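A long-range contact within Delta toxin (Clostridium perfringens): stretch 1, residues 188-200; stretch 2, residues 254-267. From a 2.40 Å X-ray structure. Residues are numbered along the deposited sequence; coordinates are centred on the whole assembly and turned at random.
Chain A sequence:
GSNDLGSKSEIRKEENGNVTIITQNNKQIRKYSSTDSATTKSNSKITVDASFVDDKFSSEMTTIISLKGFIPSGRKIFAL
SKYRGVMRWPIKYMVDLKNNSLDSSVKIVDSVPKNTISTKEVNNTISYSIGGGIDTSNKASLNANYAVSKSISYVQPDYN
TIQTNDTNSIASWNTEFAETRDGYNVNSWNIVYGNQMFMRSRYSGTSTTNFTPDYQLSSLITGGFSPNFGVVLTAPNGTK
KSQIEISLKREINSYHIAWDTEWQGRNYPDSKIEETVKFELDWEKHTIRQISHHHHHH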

# COMPACT_ATOMS: atom_id res chain seq x y z
N SER A 188 -11.54 22.02 6.27
CA SER A 188 -12.61 22.93 5.83
C SER A 188 -13.57 23.26 6.97
O SER A 188 -14.08 22.37 7.64
CB SER A 188 -13.38 22.32 4.65
OG SER A 188 -12.51 22.02 3.58
N TRP A 189 -13.80 24.55 7.18
CA TRP A 189 -14.82 24.98 8.14
C TRP A 189 -15.57 26.23 7.69
O TRP A 189 -15.01 27.33 7.63
CB TRP A 189 -14.24 25.17 9.54
CG TRP A 189 -15.32 25.40 10.56
CD1 TRP A 189 -15.74 26.60 11.06
CD2 TRP A 189 -16.14 24.40 11.18
NE1 TRP A 189 -16.76 26.41 11.96
CE2 TRP A 189 -17.02 25.06 12.05
CE3 TRP A 189 -16.20 23.00 11.10
CZ2 TRP A 189 -17.96 24.38 12.83
CZ3 TRP A 189 -17.13 22.33 11.87
CH2 TRP A 189 -18.00 23.02 12.73
N ASN A 190 -16.84 26.04 7.37
CA ASN A 190 -17.74 27.14 7.03
C ASN A 190 -18.55 27.48 8.27
O ASN A 190 -19.12 26.60 8.90
CB ASN A 190 -18.64 26.72 5.87
CG ASN A 190 -19.62 27.81 5.46
OD1 ASN A 190 -20.61 28.07 6.15
ND2 ASN A 190 -19.36 28.43 4.32
N ILE A 191 -18.60 28.77 8.62
CA ILE A 191 -19.25 29.17 9.87
C ILE A 191 -20.72 28.77 9.97
O ILE A 191 -21.25 28.64 11.07
CB ILE A 191 -19.12 30.68 10.15
CG1 ILE A 191 -19.58 31.49 8.94
CG2 ILE A 191 -17.69 31.03 10.53
CD1 ILE A 191 -19.53 32.99 9.16
N VAL A 192 -21.37 28.57 8.83
CA VAL A 192 -22.76 28.13 8.83
C VAL A 192 -22.87 26.60 8.74
O VAL A 192 -23.49 25.97 9.60
CB VAL A 192 -23.55 28.76 7.67
CG1 VAL A 192 -24.99 28.26 7.67
CG2 VAL A 192 -23.51 30.28 7.77
N TYR A 193 -22.26 26.02 7.71
CA TYR A 193 -22.46 24.60 7.41
C TYR A 193 -21.38 23.69 7.99
O TYR A 193 -21.43 22.47 7.80
CB TYR A 193 -22.58 24.41 5.90
CG TYR A 193 -23.63 25.28 5.27
CD1 TYR A 193 -24.98 25.03 5.48
CD2 TYR A 193 -23.29 26.37 4.49
CE1 TYR A 193 -25.96 25.83 4.91
CE2 TYR A 193 -24.25 27.18 3.92
CZ TYR A 193 -25.58 26.90 4.13
OH TYR A 193 -26.54 27.71 3.57
N GLY A 194 -20.42 24.27 8.70
CA GLY A 194 -19.33 23.50 9.27
C GLY A 194 -18.44 22.90 8.20
O GLY A 194 -18.13 23.55 7.21
N ASN A 195 -18.04 21.64 8.40
CA ASN A 195 -17.24 20.92 7.42
C ASN A 195 -18.16 20.12 6.50
O ASN A 195 -18.85 19.21 6.95
CB ASN A 195 -16.24 19.99 8.13
CG ASN A 195 -15.39 19.20 7.15
OD1 ASN A 195 -15.88 18.67 6.15
ND2 ASN A 195 -14.10 19.10 7.44
N GLN A 196 -18.14 20.45 5.21
CA GLN A 196 -19.11 19.89 4.27
C GLN A 196 -18.53 18.83 3.34
O GLN A 196 -19.11 18.53 2.29
CB GLN A 196 -19.72 21.01 3.42
CG GLN A 196 -20.10 22.27 4.18
CD GLN A 196 -20.26 23.47 3.27
OE1 GLN A 196 -21.21 23.55 2.49
NE2 GLN A 196 -19.33 24.41 3.37
N MET A 197 -17.41 18.24 3.72
CA MET A 197 -16.70 17.32 2.83
C MET A 197 -17.55 16.14 2.34
O MET A 197 -17.47 15.75 1.18
CB MET A 197 -15.37 16.86 3.42
CG MET A 197 -15.47 16.01 4.67
SD MET A 197 -13.85 15.80 5.45
CE MET A 197 -12.88 15.23 4.06
N PHE A 198 -18.37 15.57 3.23
CA PHE A 198 -19.22 14.44 2.84
C PHE A 198 -20.71 14.74 2.96
O PHE A 198 -21.54 13.83 3.04
CB PHE A 198 -18.85 13.18 3.65
CG PHE A 198 -17.43 12.74 3.46
CD1 PHE A 198 -16.92 12.53 2.19
CD2 PHE A 198 -16.61 12.52 4.55
CE1 PHE A 198 -15.61 12.13 2.01
CE2 PHE A 198 -15.30 12.11 4.38
CZ PHE A 198 -14.80 11.92 3.10
N MET A 199 -21.04 16.03 2.95
CA MET A 199 -22.43 16.48 3.04
C MET A 199 -23.07 16.57 1.65
O MET A 199 -22.63 17.34 0.80
CB MET A 199 -22.48 17.82 3.77
CG MET A 199 -23.88 18.32 4.09
SD MET A 199 -23.86 20.04 4.65
CE MET A 199 -22.80 19.91 6.08
N ARG A 200 -24.11 15.78 1.42
CA ARG A 200 -24.77 15.74 0.11
C ARG A 200 -25.52 17.03 -0.19
O ARG A 200 -25.56 17.49 -1.33
CB ARG A 200 -25.72 14.55 0.01
CG ARG A 200 -26.34 14.37 -1.36
CD ARG A 200 -27.13 13.08 -1.45
NE ARG A 200 -27.16 12.56 -2.82
CZ ARG A 200 -28.16 12.75 -3.67
NH1 ARG A 200 -29.23 13.45 -3.30
NH2 ARG A 200 -28.10 12.24 -4.90
N SER A 254 -15.18 9.77 12.51
CA SER A 254 -16.63 9.88 12.49
C SER A 254 -17.04 11.25 11.96
O SER A 254 -16.84 12.27 12.63
CB SER A 254 -17.21 9.67 13.90
OG SER A 254 -16.97 8.35 14.36
N TYR A 255 -17.61 11.27 10.76
CA TYR A 255 -18.13 12.49 10.17
C TYR A 255 -19.59 12.66 10.57
O TYR A 255 -20.46 11.91 10.14
CB TYR A 255 -17.98 12.46 8.65
CG TYR A 255 -18.53 13.69 7.95
CD1 TYR A 255 -17.83 14.89 7.95
CD2 TYR A 255 -19.76 13.65 7.30
CE1 TYR A 255 -18.34 16.01 7.32
CE2 TYR A 255 -20.28 14.76 6.67
CZ TYR A 255 -19.56 15.94 6.68
OH TYR A 255 -20.07 17.05 6.05
N HIS A 256 -19.85 13.65 11.42
CA HIS A 256 -21.19 13.92 11.92
C HIS A 256 -21.88 15.02 11.12
O HIS A 256 -21.27 16.05 10.83
CB HIS A 256 -21.14 14.36 13.38
CG HIS A 256 -20.75 13.27 14.34
ND1 HIS A 256 -21.54 12.90 15.40
CD2 HIS A 256 -19.65 12.48 14.39
CE1 HIS A 256 -20.94 11.92 16.07
NE2 HIS A 256 -19.80 11.65 15.47
N ILE A 257 -23.14 14.80 10.76
CA ILE A 257 -24.00 15.89 10.32
C ILE A 257 -25.12 16.10 11.34
O ILE A 257 -25.75 15.14 11.79
CB ILE A 257 -24.58 15.66 8.91
CG1 ILE A 257 -25.36 14.34 8.85
CG2 ILE A 257 -23.48 15.69 7.86
CD1 ILE A 257 -26.11 14.14 7.55
N ALA A 258 -25.34 17.36 11.70
CA ALA A 258 -26.36 17.70 12.68
C ALA A 258 -27.22 18.84 12.16
O ALA A 258 -26.70 19.84 11.66
CB ALA A 258 -25.72 18.08 14.01
N TRP A 259 -28.53 18.68 12.28
CA TRP A 259 -29.47 19.67 11.75
C TRP A 259 -29.86 20.71 12.79
O TRP A 259 -30.39 20.38 13.85
CB TRP A 259 -30.72 18.98 11.22
CG TRP A 259 -31.73 19.94 10.66
CD1 TRP A 259 -32.74 20.55 11.35
CD2 TRP A 259 -31.82 20.41 9.31
NE1 TRP A 259 -33.46 21.36 10.51
CE2 TRP A 259 -32.92 21.30 9.25
CE3 TRP A 259 -31.09 20.17 8.15
CZ2 TRP A 259 -33.29 21.94 8.07
CZ3 TRP A 259 -31.47 20.81 6.97
CH2 TRP A 259 -32.56 21.69 6.95
N ASP A 260 -29.58 21.97 12.49
CA ASP A 260 -30.07 23.09 13.28
C ASP A 260 -31.26 23.68 12.54
O ASP A 260 -32.41 23.33 12.82
CB ASP A 260 -28.98 24.14 13.47
CG ASP A 260 -29.32 25.16 14.54
OD1 ASP A 260 -30.39 25.02 15.17
OD2 ASP A 260 -28.53 26.10 14.74
N THR A 261 -30.99 24.57 11.60
CA THR A 261 -31.98 24.97 10.60
C THR A 261 -31.37 24.70 9.23
O THR A 261 -31.83 25.21 8.20
CB THR A 261 -32.38 26.45 10.76
OG1 THR A 261 -31.22 27.27 10.71
CG2 THR A 261 -33.10 26.66 12.08
N GLU A 262 -30.31 23.90 9.24
CA GLU A 262 -29.62 23.44 8.05
C GLU A 262 -28.67 22.36 8.52
O GLU A 262 -28.45 22.22 9.73
CB GLU A 262 -28.83 24.58 7.40
CG GLU A 262 -27.66 25.07 8.23
CD GLU A 262 -28.09 26.00 9.35
OE1 GLU A 262 -28.62 27.09 9.04
OE2 GLU A 262 -27.90 25.64 10.53
N TRP A 263 -28.10 21.60 7.60
CA TRP A 263 -27.11 20.61 7.98
C TRP A 263 -25.78 21.28 8.28
O TRP A 263 -25.31 22.12 7.52
CB TRP A 263 -26.95 19.54 6.90
CG TRP A 263 -28.09 18.57 6.84
CD1 TRP A 263 -28.98 18.41 5.82
CD2 TRP A 263 -28.47 17.62 7.85
NE1 TRP A 263 -29.89 17.43 6.13
CE2 TRP A 263 -29.60 16.93 7.37
CE3 TRP A 263 -27.96 17.29 9.11
CZ2 TRP A 263 -30.23 15.93 8.11
CZ3 TRP A 263 -28.59 16.30 9.84
CH2 TRP A 263 -29.71 15.63 9.33
N GLN A 264 -25.19 20.91 9.41
CA GLN A 264 -23.84 21.33 9.76
C GLN A 264 -22.97 20.09 9.91
O GLN A 264 -23.38 19.12 10.54
CB GLN A 264 -23.85 22.15 11.05
CG GLN A 264 -22.48 22.65 11.48
CD GLN A 264 -22.48 23.24 12.87
OE1 GLN A 264 -23.52 23.69 13.37
NE2 GLN A 264 -21.32 23.26 13.50
N GLY A 265 -21.78 20.12 9.32
CA GLY A 265 -20.91 18.96 9.32
C GLY A 265 -19.70 19.10 10.22
O GLY A 265 -19.16 20.19 10.39
N ARG A 266 -19.27 17.98 10.80
CA ARG A 266 -18.06 17.97 11.62
C ARG A 266 -17.41 16.59 11.68
O ARG A 266 -18.09 15.58 11.85
CB ARG A 266 -18.35 18.47 13.03
CG ARG A 266 -17.14 18.41 13.93
CD ARG A 266 -17.25 19.38 15.08
NE ARG A 266 -15.93 19.74 15.60
CZ ARG A 266 -15.71 20.74 16.44
NH1 ARG A 266 -16.72 21.48 16.87
NH2 ARG A 266 -14.48 21.00 16.86
N ASN A 267 -16.09 16.56 11.53
CA ASN A 267 -15.34 15.32 11.57
C ASN A 267 -14.61 15.12 12.89
O ASN A 267 -13.85 15.99 13.32
CB ASN A 267 -14.35 15.27 10.41
CG ASN A 267 -13.63 13.95 10.31
OD1 ASN A 267 -14.23 12.92 10.04
ND2 ASN A 267 -12.32 13.97 10.54

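An irregular segment docks against a β-hairpin strand through a single backbone bridge, and a buried tyrosine from the hairpin's other strand anchors the turn that follows. In stretch 2, strands 254-259 and 263-267 pair with each other, as in the bond from Arg 266 N to His 256 O (2.8 Å). Stretch 1 has no regular helix or strand, yet it meets the second of these strands with two short, nearly straight hydrogen bonds around Gly 265: Gly 265 N donates to Tyr 193 O (2.8 Å), and Asn 195 N donates to Gly 265 O (2.7 Å). Gly 194 and Gly 265 thus form the bridge, their CA atoms 4.8 Å apart.

Glycine suits both positions. At Gly 194 phi is positive, which favours glycine in itself, and a CB would lie 2.3 Å from Gly 265 O. At Gly 265 a CB would fall 1.9 Å from Asn 195 O. With no side chains in the way, the backbones approach closely enough for CA-H...O contacts to supplement the bridge, among them Gly 265 CA to Asn 195 O at 3.2 Å.

That same carbonyl accepts the hydroxyl of Tyr 255, with OH to Asn 195 O at 2.6 Å. Tyrosine pairs a polar tip with an apolar ring. Its ring lies beside the type I turn from Gln 196 to Met 199. Phe 198 CB sits over one face, 4.0 Å from the ring centroid, while the Phe 198 ring directs its edge toward the Tyr 255 face, the planes at 85°. Met 197 adds an apolar contact, CG to Tyr 255 CE1, at 3.9 Å. Asn 195 also steadies the turn: its OD1 accepts a hydrogen bond from Met 197 N (2.9 Å), a role its short amide side chain fills well.

Met 199 uses its flexible, unbranched side chain to reach the second strand. Its SD lies 3.9 Å from Trp 263 CB, and its CE packs 3.4 Å from Gly 265 N, where the glycine leaves room.

The CB of Tyr 193 points away overall, but the ring edge still meets the strand backbone, with CD1 3.6 Å from Trp 263 O, and CE1 lies 3.8 Å from Glu 262 CG. The CA-to-CB bond of Trp 189 points sideways, but the end of its broad indole comes nearer the strand, bringing CZ3 to 3.3 Å from Gly 265 O and CH2 to 3.4 Å from Gln 264 NE2.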